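PDB 1QQR: streptokinase domain B from Streptococcus dysgalactiae subsp. equisimilis, which probably helps streptokinase activate plasminogen without proteolysis, as one domain of this bacterial trigger of fibrinolysis. Local coordinates for residues A[3-8]-A[114-119]. Numbering follows the deposited sequence.
Sequences NQAKSV and INNTDL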
ATOM      1  N   ASN A   3       4.162 -19.698  16.503  1.00 81.26           N
ATOM      2  CA  ASN A   3       2.868 -19.113  16.822  1.00 78.68           C
ATOM      3  C   ASN A   3       2.421 -18.242  15.660  1.00 74.43           C
ATOM      4  O   ASN A   3       2.650 -17.037  15.645  1.00 74.33           O
ATOM      5  CB  ASN A   3       2.996 -18.272  18.089  1.00 82.95           C
ATOM      6  CG  ASN A   3       4.159 -18.710  18.956  1.00 89.45           C
ATOM      7  OD1 ASN A   3       4.216 -19.858  19.408  1.00 91.82           O
ATOM      8  ND2 ASN A   3       5.107 -17.802  19.182  1.00 91.77           N
ATOM      9  N   GLN A   4       1.780 -18.864  14.685  1.00 67.52           N
ATOM     10  CA  GLN A   4       1.316 -18.164  13.507  1.00 63.79           C
ATOM     11  C   GLN A   4       0.411 -16.994  13.856  1.00 59.26           C
ATOM     12  O   GLN A   4      -0.526 -17.134  14.643  1.00 53.94           O
ATOM     13  CB  GLN A   4       0.559 -19.133  12.606  1.00 69.91           C
ATOM     14  CG  GLN A   4       0.212 -18.583  11.238  1.00 77.38           C
ATOM     15  CD  GLN A   4      -0.636 -19.548  10.445  1.00 81.18           C
ATOM     16  OE1 GLN A   4      -1.837 -19.687  10.698  1.00 79.76           O
ATOM     17  NE2 GLN A   4      -0.016 -20.238   9.489  1.00 82.52           N
ATOM     18  N   ALA A   5       0.690 -15.837  13.260  1.00 55.32           N
ATOM     19  CA  ALA A   5      -0.132 -14.659  13.496  1.00 47.86           C
ATOM     20  C   ALA A   5      -1.592 -15.066  13.300  1.00 47.39           C
ATOM     21  O   ALA A   5      -1.908 -15.861  12.424  1.00 48.80           O
ATOM     22  CB  ALA A   5       0.251 -13.563  12.524  1.00 49.66           C
ATOM     23  N   LYS A   6      -2.480 -14.517  14.108  1.00 42.29           N
ATOM     24  CA  LYS A   6      -3.888 -14.858  14.023  1.00 50.62           C
ATOM     25  C   LYS A   6      -4.654 -13.922  13.091  1.00 56.63           C
ATOM     26  O   LYS A   6      -5.795 -14.198  12.698  1.00 52.58           O
ATOM     27  CB  LYS A   6      -4.485 -14.794  15.432  1.00 57.94           C
ATOM     28  CG  LYS A   6      -3.676 -15.622  16.445  1.00 66.91           C
ATOM     29  CD  LYS A   6      -3.940 -15.230  17.891  1.00 69.75           C
ATOM     30  CE  LYS A   6      -2.929 -15.905  18.815  1.00 74.14           C
ATOM     31  NZ  LYS A   6      -3.031 -15.435  20.231  1.00 67.43           N
ATOM     32  N   SER A   7      -4.008 -12.822  12.720  1.00 51.58           N
ATOM     33  CA  SER A   7      -4.652 -11.824  11.894  1.00 46.63           C
ATOM     34  C   SER A   7      -3.605 -10.875  11.346  1.00 47.71           C
ATOM     35  O   SER A   7      -2.534 -10.718  11.928  1.00 47.12           O
ATOM     36  CB  SER A   7      -5.600 -11.021  12.775  1.00 44.71           C
ATOM     37  OG  SER A   7      -6.860 -10.870  12.182  1.00 57.19           O
ATOM     38  N   VAL A   8      -3.909 -10.237  10.228  1.00 42.31           N
ATOM     39  CA  VAL A   8      -2.992  -9.248   9.694  1.00 37.62           C
ATOM     40  C   VAL A   8      -3.799  -8.038   9.248  1.00 39.92           C
ATOM     41  O   VAL A   8      -4.639  -8.144   8.352  1.00 45.19           O
ATOM     42  CB  VAL A   8      -2.165  -9.806   8.535  1.00 29.53           C
ATOM     43  CG1 VAL A   8      -1.362  -8.695   7.874  1.00 28.67           C
ATOM     44  CG2 VAL A   8      -1.214 -10.837   9.066  1.00 22.60           C
ATOM     45  N   ILE A 114       0.079  -8.452  20.161  1.00 40.65           N
ATOM     46  CA  ILE A 114      -0.540  -7.310  19.514  1.00 37.10           C
ATOM     47  C   ILE A 114      -0.770  -7.681  18.071  1.00 35.61           C
ATOM     48  O   ILE A 114      -0.273  -8.718  17.582  1.00 32.44           O
ATOM     49  CB  ILE A 114       0.329  -6.049  19.595  1.00 43.45           C
ATOM     50  CG1 ILE A 114       1.760  -6.351  19.143  1.00 43.07           C
ATOM     51  CG2 ILE A 114       0.298  -5.497  21.013  1.00 37.49           C
ATOM     52  CD1 ILE A 114       2.579  -5.084  18.911  1.00 36.19           C
ATOM     53  N   ASN A 115      -1.544  -6.856  17.389  1.00 35.40           N
ATOM     54  CA  ASN A 115      -1.878  -7.131  15.999  1.00 38.41           C
ATOM     55  C   ASN A 115      -0.725  -7.023  15.019  1.00 37.60           C
ATOM     56  O   ASN A 115       0.121  -6.137  15.115  1.00 37.55           O
ATOM     57  CB  ASN A 115      -3.037  -6.231  15.576  1.00 46.05           C
ATOM     58  CG  ASN A 115      -4.340  -6.617  16.275  1.00 58.94           C
ATOM     59  OD1 ASN A 115      -4.959  -5.808  16.970  1.00 62.90           O
ATOM     60  ND2 ASN A 115      -4.751  -7.873  16.099  1.00 64.16           N
ATOM     61  N   ASN A 116      -0.676  -7.974  14.101  1.00 38.07           N
ATOM     62  CA  ASN A 116       0.340  -7.984  13.066  1.00 38.18           C
ATOM     63  C   ASN A 116      -0.207  -7.057  11.988  1.00 37.04           C
ATOM     64  O   ASN A 116      -1.428  -6.883  11.866  1.00 37.15           O
ATOM     65  CB  ASN A 116       0.511  -9.400  12.515  1.00 37.12           C
ATOM     66  CG  ASN A 116       1.408 -10.262  13.388  1.00 35.79           C
ATOM     67  OD1 ASN A 116       2.621 -10.341  13.167  1.00 37.42           O
ATOM     68  ND2 ASN A 116       0.819 -10.895  14.394  1.00 28.18           N
ATOM     69  N   THR A 117       0.676  -6.450  11.214  1.00 30.07           N
ATOM     70  CA  THR A 117       0.213  -5.543  10.174  1.00 35.05           C
ATOM     71  C   THR A 117       1.053  -5.692   8.927  1.00 34.50           C
ATOM     72  O   THR A 117       2.224  -6.053   9.004  1.00 31.13           O
ATOM     73  CB  THR A 117       0.335  -4.036  10.600  1.00 34.29           C
ATOM     74  OG1 THR A 117       1.697  -3.759  10.923  1.00 42.48           O
ATOM     75  CG2 THR A 117      -0.507  -3.709  11.822  1.00 39.27           C
ATOM     76  N   ASP A 118       0.420  -5.416   7.790  1.00 33.78           N
ATOM     77  CA  ASP A 118       1.079  -5.391   6.486  1.00 33.28           C
ATOM     78  C   ASP A 118       0.865  -3.946   6.033  1.00 34.65           C
ATOM     79  O   ASP A 118      -0.234  -3.402   6.158  1.00 36.51           O
ATOM     80  CB  ASP A 118       0.386  -6.291   5.460  1.00 27.15           C
ATOM     81  CG  ASP A 118       1.075  -7.631   5.282  1.00 32.94           C
ATOM     82  OD1 ASP A 118       2.224  -7.802   5.761  1.00 28.17           O
ATOM     83  OD2 ASP A 118       0.459  -8.515   4.636  1.00 36.78           O
ATOM     84  N   LEU A 119       1.911  -3.311   5.541  1.00 29.33           N
ATOM     85  CA  LEU A 119       1.749  -1.965   5.036  1.00 33.68           C
ATOM     86  C   LEU A 119       2.011  -2.079   3.557  1.00 32.63           C
ATOM     87  O   LEU A 119       3.147  -2.366   3.150  1.00 28.25           O
ATOM     88  CB  LEU A 119       2.755  -0.971   5.639  1.00 26.54           C
ATOM     89  CG  LEU A 119       2.740   0.390   4.914  1.00 31.35           C
ATOM     90  CD1 LEU A 119       1.354   1.010   5.000  1.00 26.74           C
ATOM     91  CD2 LEU A 119       3.764   1.341   5.512  1.00 29.42           C
TER
HETATM   92  O   HOH W   1      -2.134 -10.475  14.977  1.00 49.86           O
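Val-8 lays its CG1 methyl against the carboxylate end of Asp-118, with Val-8 CG1 3.7 Å from Asp-118 CG. The two side chains cross at a slant. CG1 stands anti to the backbone N (chi1 172°), which turns it along the strand to Asp-118. Val-8 CG2 turns the other way and meets Asn-116 CB at 4.1 Å. The carboxylate is gripped at both oxygens, by Arg-98 in a salt bridge and by Tyr-93 in a hydrogen bond. These bonds probably help to keep it charged although it is buried. Further back, Ala-5 CB rests on the side-chain amide of Asn-116, 3.6 Å from Asn-116 CG. A water links the two backbones. It donates to Ser-7 O at 3.1 Å and accepts from Asn-116 N at 3.0 Å. Nearby, Val-8 CA approaches Asn-116 O in a CA-H...O contact of 3.6 Å. The site is the start of the parallel pairing between strands 8-18 and 111-128, in the mixed sheet of the beta-grasp fold of streptokinase domains. Backbone hydrogen bonds join Asn-116 to Asp-9 and Val-8 to Leu-38 of strand 33-38, which runs antiparallel to strand 8-18. Strand 64-76 meets Asp-118 through Val-74 and His-76.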